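Local coordinates for Mgp-operon protein 3 (Mycoplasma pneumoniae, PDB 6RJ1), which is an extracellular adhesion protein, P40/P90, of a human pathogen and probably takes part in attachment to host-cell sugars, at residues D522-N527 against T647-S652; G155-T160 against Q531-P536; G514-S519 against N527-G532; G558-D563 against N574-W579. All blocks are in the same frame, centred on the assembly; numbering follows the deposited sequence.

Interaction 1. Residues D522-N527 against T647-S652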
loop_
_atom_site.group_PDB
_atom_site.type_symbol
_atom_site.label_atom_id
_atom_site.label_comp_id
_atom_site.label_asym_id
_atom_site.label_seq_id
_atom_site.Cartn_x
_atom_site.Cartn_y
_atom_site.Cartn_z
ATOM N N ASP A 522 26.742 -9.786 14.342
ATOM C CA ASP A 522 26.816 -8.459 14.934
ATOM C C ASP A 522 25.397 -7.987 15.216
ATOM O O ASP A 522 24.548 -8.001 14.319
ATOM C CB ASP A 522 27.544 -7.492 13.980
ATOM C CG ASP A 522 28.151 -6.278 14.658
ATOM O OD1 ASP A 522 27.404 -5.547 15.362
ATOM O OD2 ASP A 522 29.367 -6.044 14.476
ATOM N N SER A 523 25.142 -7.583 16.473
ATOM C CA SER A 523 23.829 -7.109 16.931
ATOM C C SER A 523 23.300 -5.878 16.183
ATOM O O SER A 523 22.078 -5.707 16.104
ATOM C CB SER A 523 23.846 -6.852 18.432
ATOM O OG SER A 523 23.980 -8.086 19.119
ATOM N N LYS A 524 24.209 -5.037 15.626
ATOM C CA LYS A 524 23.830 -3.844 14.876
ATOM C C LYS A 524 23.400 -4.138 13.419
ATOM O O LYS A 524 22.820 -3.259 12.771
ATOM C CB LYS A 524 24.909 -2.761 14.951
ATOM C CG LYS A 524 24.709 -1.859 16.152
ATOM C CD LYS A 524 25.107 -0.416 15.836
ATOM C CE LYS A 524 24.337 0.591 16.664
ATOM N NZ LYS A 524 22.850 0.519 16.502
ATOM N N ASN A 525 23.610 -5.389 12.945
ATOM C CA ASN A 525 23.141 -5.877 11.649
ATOM C C ASN A 525 21.736 -6.409 11.959
ATOM O O ASN A 525 21.481 -7.612 11.981
ATOM C CB ASN A 525 24.076 -6.967 11.103
ATOM C CG ASN A 525 23.707 -7.473 9.729
ATOM O OD1 ASN A 525 23.542 -6.710 8.778
ATOM N ND2 ASN A 525 23.580 -8.782 9.593
ATOM N N SER A 526 20.836 -5.465 12.251
ATOM C CA SER A 526 19.469 -5.655 12.714
ATOM C C SER A 526 18.395 -5.815 11.629
ATOM O O SER A 526 17.252 -6.069 11.997
ATOM C CB SER A 526 19.093 -4.515 13.655
ATOM O OG SER A 526 19.427 -3.250 13.102
ATOM N N ASN A 527 18.734 -5.721 10.316
ATOM C CA ASN A 527 17.770 -5.878 9.205
ATOM C C ASN A 527 16.901 -7.141 9.308
ATOM O O ASN A 527 17.357 -8.149 9.864
ATOM C CB ASN A 527 18.485 -5.862 7.858
ATOM C CG ASN A 527 19.346 -7.082 7.608
ATOM O OD1 ASN A 527 18.856 -8.170 7.286
ATOM N ND2 ASN A 527 20.648 -6.923 7.730
ATOM N N THR A 647 31.731 -8.085 9.885
ATOM C CA THR A 647 31.590 -6.851 10.660
ATOM C C THR A 647 30.469 -5.897 10.159
ATOM O O THR A 647 30.265 -4.836 10.756
ATOM C CB THR A 647 32.974 -6.158 10.729
ATOM O OG1 THR A 647 32.939 -5.115 11.706
ATOM C CG2 THR A 647 33.457 -5.619 9.374
ATOM N N ALA A 648 29.749 -6.279 9.085
ATOM C CA ALA A 648 28.679 -5.487 8.466
ATOM C C ALA A 648 27.504 -5.232 9.403
ATOM O O ALA A 648 27.129 -6.114 10.174
ATOM C CB ALA A 648 28.200 -6.155 7.192
ATOM N N LYS A 649 26.940 -4.005 9.338
ATOM C CA LYS A 649 25.816 -3.549 10.158
ATOM C C LYS A 649 24.741 -2.948 9.263
ATOM O O LYS A 649 24.746 -1.740 9.014
ATOM C CB LYS A 649 26.274 -2.515 11.201
ATOM C CG LYS A 649 27.395 -2.977 12.117
ATOM C CD LYS A 649 28.040 -1.815 12.859
ATOM C CE LYS A 649 29.518 -2.022 13.051
ATOM N NZ LYS A 649 29.829 -3.187 13.924
ATOM N N ILE A 650 23.846 -3.799 8.735
ATOM C CA ILE A 650 22.754 -3.377 7.860
ATOM C C ILE A 650 21.422 -3.450 8.621
ATOM O O ILE A 650 21.052 -4.515 9.100
ATOM C CB ILE A 650 22.741 -4.168 6.502
ATOM C CG1 ILE A 650 24.077 -4.054 5.693
ATOM C CG2 ILE A 650 21.541 -3.800 5.630
ATOM C CD1 ILE A 650 24.898 -2.731 5.597
ATOM N N ALA A 651 20.727 -2.308 8.744
ATOM C CA ALA A 651 19.439 -2.198 9.426
ATOM C C ALA A 651 18.316 -2.127 8.400
ATOM O O ALA A 651 18.604 -2.103 7.210
ATOM C CB ALA A 651 19.430 -0.968 10.300
ATOM N N SER A 652 17.044 -2.116 8.841
ATOM C CA SER A 652 15.882 -2.078 7.940
ATOM C C SER A 652 15.304 -0.687 7.749
ATOM O O SER A 652 15.276 0.124 8.680
ATOM C CB SER A 652 14.791 -3.038 8.406
ATOM O OG SER A 652 15.069 -4.374 8.026
HETATM O O HOH W 1 16.549 -2.420 11.548
#
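The side-chain amide of Asn527 overlaps the carbonyl of Ile650, where a loop built from tight turns is laid against the start of strand 650-654 in the mixed sheet. CG of Asn527 sits between its own backbone N and carbonyl carbon (chi1 69°), and ND2 reaches Ile650 O at 2.8 Å from above the carbonyl plane. The backbone N of Asn527 meets Ile650 O in that plane, on a lone pair, at 2.9 Å, so two N-H groups grip one acceptor. Asn525, at the centre of an inverse gamma turn, takes up the other polar group of Ile650: its OD1 accepts from Ile650 N at 2.9 Å, on a lone pair, while its ND2 turns to Phe515 O. Farther back, Asp522 closes an Asx turn by accepting Lys524 N on the anti lone pair of OD1. Asp522 OD2 forms a salt bridge with Lys649 NZ at 2.9 Å. The aliphatic part of Lys649 rests on Lys524, CG to CB 3.8 Å. Strand 549-563 pairs with Ala651 through Tyr562. At the far end, a water accepts from Ser652 N at 2.8 Å, and Ser652 OG is hydrogen-bonded to Leu528 N.

Interaction 2. Residues G155-T160 against Q531-P536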
loop_
_atom_site.group_PDB
_atom_site.type_symbol
_atom_site.label_atom_id
_atom_site.label_comp_id
_atom_site.label_asym_id
_atom_site.label_seq_id
_atom_site.Cartn_x
_atom_site.Cartn_y
_atom_site.Cartn_z
ATOM N N GLY A 155 16.481 -15.017 15.918
ATOM C CA GLY A 155 16.176 -13.703 15.367
ATOM C C GLY A 155 15.407 -12.807 16.320
ATOM O O GLY A 155 14.632 -13.293 17.152
ATOM N N SER A 156 15.609 -11.487 16.197
ATOM C CA SER A 156 14.964 -10.500 17.059
ATOM C C SER A 156 14.285 -9.362 16.309
ATOM O O SER A 156 14.960 -8.501 15.732
ATOM C CB SER A 156 15.964 -9.949 18.072
ATOM O OG SER A 156 15.430 -8.862 18.809
ATOM N N LEU A 157 12.945 -9.325 16.379
ATOM C CA LEU A 157 12.137 -8.258 15.803
ATOM C C LEU A 157 12.416 -6.955 16.562
ATOM O O LEU A 157 12.492 -5.894 15.945
ATOM C CB LEU A 157 10.651 -8.634 15.855
ATOM C CG LEU A 157 9.601 -7.597 15.405
ATOM C CD1 LEU A 157 9.848 -7.089 13.977
ATOM C CD2 LEU A 157 8.227 -8.183 15.490
ATOM N N TYR A 158 12.634 -7.052 17.885
ATOM C CA TYR A 158 12.971 -5.916 18.741
ATOM C C TYR A 158 14.210 -5.166 18.215
ATOM O O TYR A 158 14.190 -3.934 18.126
ATOM C CB TYR A 158 13.168 -6.357 20.202
ATOM C CG TYR A 158 13.496 -5.193 21.108
ATOM C CD1 TYR A 158 12.503 -4.317 21.534
ATOM C CD2 TYR A 158 14.808 -4.922 21.480
ATOM C CE1 TYR A 158 12.806 -3.212 22.328
ATOM C CE2 TYR A 158 15.120 -3.825 22.279
ATOM C CZ TYR A 158 14.117 -2.962 22.682
ATOM O OH TYR A 158 14.405 -1.864 23.441
ATOM N N LYS A 159 15.266 -5.914 17.848
ATOM C CA LYS A 159 16.507 -5.354 17.322
ATOM C C LYS A 159 16.273 -4.582 16.028
ATOM O O LYS A 159 16.841 -3.502 15.864
ATOM C CB LYS A 159 17.580 -6.441 17.151
ATOM C CG LYS A 159 18.194 -6.886 18.468
ATOM C CD LYS A 159 19.453 -7.705 18.264
ATOM C CE LYS A 159 20.023 -8.210 19.570
ATOM N NZ LYS A 159 19.330 -9.441 20.036
ATOM N N THR A 160 15.389 -5.104 15.144
ATOM C CA THR A 160 15.014 -4.470 13.871
ATOM C C THR A 160 14.305 -3.147 14.131
ATOM O O THR A 160 14.621 -2.153 13.477
ATOM C CB THR A 160 14.089 -5.390 13.037
ATOM O OG1 THR A 160 14.659 -6.691 12.923
ATOM C CG2 THR A 160 13.780 -4.821 11.638
ATOM N N GLN A 531 17.260 -11.331 10.835
ATOM C CA GLN A 531 16.400 -11.736 11.956
ATOM C C GLN A 531 15.424 -12.870 11.589
ATOM O O GLN A 531 14.673 -13.347 12.446
ATOM C CB GLN A 531 15.661 -10.522 12.553
ATOM C CG GLN A 531 16.553 -9.315 12.862
ATOM C CD GLN A 531 17.779 -9.640 13.676
ATOM O OE1 GLN A 531 17.696 -10.209 14.766
ATOM N NE2 GLN A 531 18.947 -9.285 13.154
ATOM N N GLY A 532 15.465 -13.298 10.329
ATOM C CA GLY A 532 14.634 -14.376 9.807
ATOM C C GLY A 532 13.190 -13.974 9.625
ATOM O O GLY A 532 12.300 -14.822 9.688
ATOM N N LEU A 533 12.947 -12.682 9.409
ATOM C CA LEU A 533 11.607 -12.152 9.202
ATOM C C LEU A 533 11.346 -11.906 7.708
ATOM O O LEU A 533 12.282 -11.953 6.904
ATOM C CB LEU A 533 11.380 -10.900 10.063
ATOM C CG LEU A 533 11.504 -11.113 11.591
ATOM C CD1 LEU A 533 11.739 -9.816 12.306
ATOM C CD2 LEU A 533 10.294 -11.842 12.182
ATOM N N THR A 534 10.074 -11.730 7.323
ATOM C CA THR A 534 9.711 -11.546 5.922
ATOM C C THR A 534 9.272 -10.081 5.679
ATOM O O THR A 534 9.594 -9.203 6.496
ATOM C CB THR A 534 8.706 -12.645 5.474
ATOM O OG1 THR A 534 8.527 -12.585 4.058
ATOM C CG2 THR A 534 7.344 -12.580 6.196
ATOM N N GLN A 535 8.582 -9.822 4.537
ATOM C CA GLN A 535 8.102 -8.503 4.132
ATOM C C GLN A 535 7.316 -7.827 5.276
ATOM O O GLN A 535 6.353 -8.401 5.783
ATOM C CB GLN A 535 7.325 -8.573 2.789
ATOM C CG GLN A 535 6.710 -7.256 2.286
ATOM C CD GLN A 535 7.669 -6.126 2.054
ATOM O OE1 GLN A 535 8.811 -6.312 1.611
ATOM N NE2 GLN A 535 7.209 -4.917 2.321
ATOM N N PRO A 536 7.786 -6.645 5.742
ATOM C CA PRO A 536 7.156 -6.008 6.904
ATOM C C PRO A 536 5.958 -5.091 6.657
ATOM O O PRO A 536 5.197 -4.862 7.584
ATOM C CB PRO A 536 8.307 -5.183 7.471
ATOM C CG PRO A 536 9.007 -4.706 6.242
ATOM C CD PRO A 536 8.975 -5.883 5.305
#
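The backbones of Gly155 and Gln531 come within 3.9 Å, CA to CA, just ahead of helix 157-163, and Gly155 CA makes a C-H...O contact with Gln531 O at 3.3 Å, an approach that depends on Gly155 having no CB. Gln531 carries the rest of the polar contact. A bend at chi2 (-51°) places CD so that the amide end comes near the backbone N of Ser156, and Gln531 OE1 accepts from Ser156 N at 2.8 Å, in the amide plane and on a lone pair. Ser156 is the N-cap: its OG accepts from Lys159 N at 3.1 Å. Gln531 thus holds the backbone N of the residue whose side chain caps the helix. The Thr160 and Gln531 side chains run antiparallel past one another, with OG1 of Thr160 beside Gln531 CG at 3.2 Å and hydrogen-bonded to Ser526 O. The apolar part is two leucines set roughly perpendicular, Leu157 CD1 meeting Leu533 CD1 at 3.7 Å. Glu142 forms a salt bridge with Lys159, and its negative charge near the helix start is probably favourable. Helix 157-163 also touches strand 650-654 through Thr160 and Ser652, while Pro536 packs on Ile654 of that strand and on Ala559 of strand 549-563, and Thr534 is hydrogen-bonded to Glu510 of helix 503-511.

Interaction 3. Residues G514-S519 against N527-G532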
loop_
_atom_site.group_PDB
_atom_site.type_symbol
_atom_site.label_atom_id
_atom_site.label_comp_id
_atom_site.label_asym_id
_atom_site.label_seq_id
_atom_site.Cartn_x
_atom_site.Cartn_y
_atom_site.Cartn_z
ATOM N N GLY A 514 17.769 -7.084 3.470
ATOM C CA GLY A 514 19.020 -6.806 4.156
ATOM C C GLY A 514 20.079 -7.864 3.957
ATOM O O GLY A 514 19.913 -8.786 3.153
ATOM N N PHE A 515 21.170 -7.728 4.712
ATOM C CA PHE A 515 22.319 -8.619 4.660
ATOM C C PHE A 515 22.274 -9.737 5.703
ATOM O O PHE A 515 22.043 -9.503 6.893
ATOM C CB PHE A 515 23.622 -7.808 4.763
ATOM C CG PHE A 515 24.899 -8.606 4.783
ATOM C CD1 PHE A 515 25.468 -9.071 3.601
ATOM C CD2 PHE A 515 25.558 -8.861 5.981
ATOM C CE1 PHE A 515 26.657 -9.802 3.619
ATOM C CE2 PHE A 515 26.751 -9.593 5.999
ATOM C CZ PHE A 515 27.299 -10.045 4.816
ATOM N N LYS A 516 22.546 -10.949 5.235
ATOM C CA LYS A 516 22.607 -12.150 6.046
ATOM C C LYS A 516 23.812 -12.993 5.594
ATOM O O LYS A 516 24.012 -13.201 4.390
ATOM C CB LYS A 516 21.293 -12.937 5.921
ATOM C CG LYS A 516 21.149 -14.047 6.935
ATOM C CD LYS A 516 19.816 -14.764 6.780
ATOM C CE LYS A 516 19.427 -15.466 8.065
ATOM N NZ LYS A 516 20.268 -16.658 8.358
ATOM N N ASP A 517 24.636 -13.427 6.562
ATOM C CA ASP A 517 25.795 -14.286 6.327
ATOM C C ASP A 517 26.109 -15.085 7.573
ATOM O O ASP A 517 25.919 -14.583 8.681
ATOM C CB ASP A 517 27.029 -13.491 5.858
ATOM C CG ASP A 517 28.145 -14.346 5.265
ATOM O OD1 ASP A 517 27.881 -15.523 4.920
ATOM O OD2 ASP A 517 29.275 -13.843 5.149
ATOM N N ASP A 518 26.580 -16.330 7.394
ATOM C CA ASP A 518 26.936 -17.220 8.502
ATOM C C ASP A 518 28.045 -16.627 9.383
ATOM O O ASP A 518 28.028 -16.827 10.595
ATOM C CB ASP A 518 27.366 -18.604 7.976
ATOM C CG ASP A 518 26.264 -19.458 7.357
ATOM O OD1 ASP A 518 25.133 -19.469 7.907
ATOM O OD2 ASP A 518 26.544 -20.144 6.343
ATOM N N SER A 519 28.996 -15.887 8.767
ATOM C CA SER A 519 30.127 -15.226 9.432
ATOM C C SER A 519 29.712 -13.996 10.241
ATOM O O SER A 519 30.482 -13.539 11.076
ATOM C CB SER A 519 31.192 -14.838 8.409
ATOM O OG SER A 519 30.699 -13.921 7.445
ATOM N N ASN A 527 18.734 -5.721 10.316
ATOM C CA ASN A 527 17.770 -5.878 9.205
ATOM C C ASN A 527 16.901 -7.141 9.308
ATOM O O ASN A 527 17.357 -8.149 9.864
ATOM C CB ASN A 527 18.485 -5.862 7.858
ATOM C CG ASN A 527 19.346 -7.082 7.608
ATOM O OD1 ASN A 527 18.856 -8.170 7.286
ATOM N ND2 ASN A 527 20.648 -6.923 7.730
ATOM N N LEU A 528 15.684 -7.099 8.723
ATOM C CA LEU A 528 14.706 -8.190 8.733
ATOM C C LEU A 528 15.215 -9.549 8.238
ATOM O O LEU A 528 14.826 -10.571 8.818
ATOM C CB LEU A 528 13.450 -7.806 7.952
ATOM C CG LEU A 528 12.578 -6.712 8.567
ATOM C CD1 LEU A 528 12.005 -5.834 7.508
ATOM C CD2 LEU A 528 11.498 -7.279 9.445
ATOM N N LYS A 529 16.062 -9.582 7.181
ATOM C CA LYS A 529 16.578 -10.855 6.651
ATOM C C LYS A 529 17.443 -11.596 7.670
ATOM O O LYS A 529 17.267 -12.810 7.865
ATOM C CB LYS A 529 17.325 -10.678 5.323
ATOM C CG LYS A 529 17.367 -11.961 4.506
ATOM C CD LYS A 529 18.423 -11.934 3.435
ATOM C CE LYS A 529 18.414 -13.222 2.668
ATOM N NZ LYS A 529 19.461 -13.246 1.623
ATOM N N ALA A 530 18.347 -10.854 8.340
ATOM C CA ALA A 530 19.248 -11.370 9.373
ATOM C C ALA A 530 18.463 -11.900 10.573
ATOM O O ALA A 530 18.934 -12.823 11.243
ATOM C CB ALA A 530 20.201 -10.275 9.820
ATOM N N GLN A 531 17.260 -11.331 10.835
ATOM C CA GLN A 531 16.400 -11.736 11.956
ATOM C C GLN A 531 15.424 -12.870 11.589
ATOM O O GLN A 531 14.673 -13.347 12.446
ATOM C CB GLN A 531 15.661 -10.522 12.553
ATOM C CG GLN A 531 16.553 -9.315 12.862
ATOM C CD GLN A 531 17.779 -9.640 13.676
ATOM O OE1 GLN A 531 17.696 -10.209 14.766
ATOM N NE2 GLN A 531 18.947 -9.285 13.154
ATOM N N GLY A 532 15.465 -13.298 10.329
ATOM C CA GLY A 532 14.634 -14.376 9.807
ATOM C C GLY A 532 13.190 -13.974 9.625
ATOM O O GLY A 532 12.300 -14.822 9.688
HETATM O O HOH W 2 20.751 -10.453 0.948
#
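Hydrogen bonding between Asn527 and Phe515 ties together two parts of the long loop that follows helix 503-511. Asn527 ND2 donates to Phe515 O at 3.1 Å in a nearly straight bond (163°), with the oxygen lying in the plane of the amide. On the other atom of the amide, Asn527 OD1 accepts Ala530 N at 2.9 Å from above the carbonyl plane; this is an Asx motif leading into the type I turn Lys529-Gly532. A water bridges Gly514 O and Lys529 NZ, and NZ is also hydrogen-bonded to Asn511. Van der Waals contacts fill in around these bonds. Gly514, which leaves the helix with positive phi, sets its CA against the Asn527 amide, 3.5 Å from CG. Lys529, extended beyond CG, passes close to the Gly514 carbonyl, its CD 3.5 Å from Gly514 O. The methylenes of Lys516 pack on the turn, CD 3.4 Å from Lys529 O, and Ala530 CB rests 3.5 Å from Phe515 O. The chemistry is consistent with an amide whose flip is fixed by its bonds: with Ile650 as a second partner of ND2, Asn527 donates to Phe515 O and accepts from Ala530 N, joining both arms of the loop through a single side chain.

Interaction 4. Residues G558-D563 against N574-W579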
loop_
_atom_site.group_PDB
_atom_site.type_symbol
_atom_site.label_atom_id
_atom_site.label_comp_id
_atom_site.label_asym_id
_atom_site.label_seq_id
_atom_site.Cartn_x
_atom_site.Cartn_y
_atom_site.Cartn_z
ATOM N N GLY A 558 7.962 -0.536 -0.161
ATOM C CA GLY A 558 9.399 -0.710 -0.324
ATOM C C GLY A 558 10.087 -0.961 1.003
ATOM O O GLY A 558 9.960 -0.153 1.915
ATOM N N ALA A 559 10.751 -2.114 1.153
ATOM C CA ALA A 559 11.459 -2.454 2.385
ATOM C C ALA A 559 12.857 -2.966 2.044
ATOM O O ALA A 559 13.030 -4.042 1.453
ATOM C CB ALA A 559 10.680 -3.475 3.190
ATOM N N VAL A 560 13.855 -2.149 2.365
ATOM C CA VAL A 560 15.250 -2.416 2.036
ATOM C C VAL A 560 16.177 -2.259 3.251
ATOM O O VAL A 560 15.708 -1.968 4.356
ATOM C CB VAL A 560 15.710 -1.546 0.829
ATOM C CG1 VAL A 560 14.977 -1.924 -0.447
ATOM C CG2 VAL A 560 15.581 -0.055 1.119
ATOM N N GLY A 561 17.473 -2.468 3.031
ATOM C CA GLY A 561 18.486 -2.308 4.058
ATOM C C GLY A 561 19.178 -0.962 3.973
ATOM O O GLY A 561 19.060 -0.262 2.969
ATOM N N TYR A 562 19.898 -0.582 5.037
ATOM C CA TYR A 562 20.671 0.659 5.079
ATOM C C TYR A 562 21.906 0.477 5.957
ATOM O O TYR A 562 21.838 -0.224 6.968
ATOM C CB TYR A 562 19.806 1.880 5.446
ATOM C CG TYR A 562 19.554 2.109 6.921
ATOM C CD1 TYR A 562 18.417 1.600 7.540
ATOM C CD2 TYR A 562 20.386 2.939 7.665
ATOM C CE1 TYR A 562 18.151 1.854 8.883
ATOM C CE2 TYR A 562 20.147 3.176 9.013
ATOM C CZ TYR A 562 19.032 2.624 9.623
ATOM O OH TYR A 562 18.789 2.880 10.952
ATOM N N ASP A 563 23.041 1.062 5.546
ATOM C CA ASP A 563 24.297 0.925 6.288
ATOM C C ASP A 563 24.345 1.806 7.525
ATOM O O ASP A 563 24.217 3.025 7.422
ATOM C CB ASP A 563 25.516 1.173 5.381
ATOM C CG ASP A 563 26.795 0.454 5.782
ATOM O OD1 ASP A 563 26.859 -0.071 6.923
ATOM O OD2 ASP A 563 27.738 0.432 4.964
ATOM N N ASN A 574 25.949 6.182 4.751
ATOM C CA ASN A 574 24.794 7.086 4.655
ATOM C C ASN A 574 23.893 6.750 3.451
ATOM O O ASN A 574 23.241 7.641 2.900
ATOM C CB ASN A 574 25.261 8.572 4.623
ATOM C CG ASN A 574 24.598 9.532 5.585
ATOM O OD1 ASN A 574 23.533 9.278 6.157
ATOM N ND2 ASN A 574 25.221 10.690 5.762
ATOM N N GLN A 575 23.844 5.467 3.048
ATOM C CA GLN A 575 23.013 5.077 1.917
ATOM C C GLN A 575 22.179 3.815 2.176
ATOM O O GLN A 575 22.537 2.977 3.013
ATOM C CB GLN A 575 23.835 4.961 0.608
ATOM C CG GLN A 575 24.374 3.571 0.278
ATOM C CD GLN A 575 24.705 3.404 -1.182
ATOM O OE1 GLN A 575 25.678 3.962 -1.698
ATOM N NE2 GLN A 575 23.918 2.609 -1.879
ATOM N N ALA A 576 21.047 3.717 1.450
ATOM C CA ALA A 576 20.154 2.572 1.474
ATOM C C ALA A 576 20.665 1.594 0.420
ATOM O O ALA A 576 21.310 2.015 -0.538
ATOM C CB ALA A 576 18.735 2.999 1.150
ATOM N N LEU A 577 20.421 0.296 0.615
ATOM C CA LEU A 577 20.883 -0.728 -0.309
ATOM C C LEU A 577 19.702 -1.378 -1.007
ATOM O O LEU A 577 18.997 -2.207 -0.427
ATOM C CB LEU A 577 21.791 -1.746 0.399
ATOM C CG LEU A 577 22.991 -1.157 1.136
ATOM C CD1 LEU A 577 23.426 -2.049 2.246
ATOM C CD2 LEU A 577 24.123 -0.875 0.198
ATOM N N ALA A 578 19.461 -0.934 -2.253
ATOM C CA ALA A 578 18.355 -1.350 -3.111
ATOM C C ALA A 578 18.805 -1.351 -4.559
ATOM O O ALA A 578 19.638 -0.535 -4.945
ATOM C CB ALA A 578 17.190 -0.389 -2.943
ATOM N N TRP A 579 18.250 -2.252 -5.373
ATOM C CA TRP A 579 18.611 -2.339 -6.786
ATOM C C TRP A 579 17.455 -2.856 -7.634
ATOM O O TRP A 579 16.548 -3.523 -7.113
ATOM C CB TRP A 579 19.860 -3.221 -6.976
ATOM C CG TRP A 579 19.680 -4.611 -6.443
ATOM C CD1 TRP A 579 19.124 -5.673 -7.093
ATOM C CD2 TRP A 579 19.970 -5.058 -5.111
ATOM N NE1 TRP A 579 19.041 -6.751 -6.248
ATOM C CE2 TRP A 579 19.555 -6.403 -5.023
ATOM C CE3 TRP A 579 20.530 -4.447 -3.973
ATOM C CZ2 TRP A 579 19.723 -7.162 -3.857
ATOM C CZ3 TRP A 579 20.652 -5.187 -2.808
ATOM C CH2 TRP A 579 20.283 -6.535 -2.766
HETATM O O HOH W 3 19.026 -4.156 1.410
HETATM O O HOH W 4 25.740 5.228 7.545
#
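Gly561 and Leu577 face each other as an antiparallel hydrogen-bonded pair in the beta hairpin of strands 549-563 and 575-577. Leu577 N donates to Gly561 O at 2.8 Å. The partner bond of this pair is replaced by a water that accepts from Gly561 N and lies 2.7 Å from Leu577 O. Two residues on, Asp563 N reaches Gln575 O at 3.2 Å, and a second water links Asp563 O with Asn574 N. Between the two direct bonds, Tyr562 and Ala576 form a non-hydrogen-bonded pair, with Tyr562 CB 4.0 Å from Ala576 CA. On the Ala578 side, Val560 CG1 packs on Ala578 CB at 3.7 Å. In the next shell, Tyr562 OH is hydrogen-bonded to Asp163 O, Asp563 OD2 to Thr572 OG1, and Gln575 OE1 to Val185 N, while Gln575 NE2 donates to Ala576 O at 3.0 Å. The opposite edge of strand 559-563 bonds to Leu653 and Ala651. With the short strand axes at 135°, the hairpin diverges from straight antiparallel pairing, and water serves peptide groups on both sides of the directly bonded middle.

Interactions 1, 2 and 3 cluster round the loop between helix 503-511 and strand 538-546, their centres 8 to 11 Å apart. Interactions 1 and 3 share Asn527, and interactions 2 and 3 share Gln531 and Gly532. Along the chain the segments of interaction 1 alternate with those of interactions 2 and 3, which both close before interaction 4 opens. Interaction 4 lies about 12 Å from interaction 1, centre to centre, and is nested inside the loop that interaction 1 closes; strands 549-563 and 650-654 are neighbours in the sheet. The irregular loop is thus held to the sheet at strand 650-654 and to helix 157-163, from a distant part of the sequence, knitting early chain to the MgpC adhesin region.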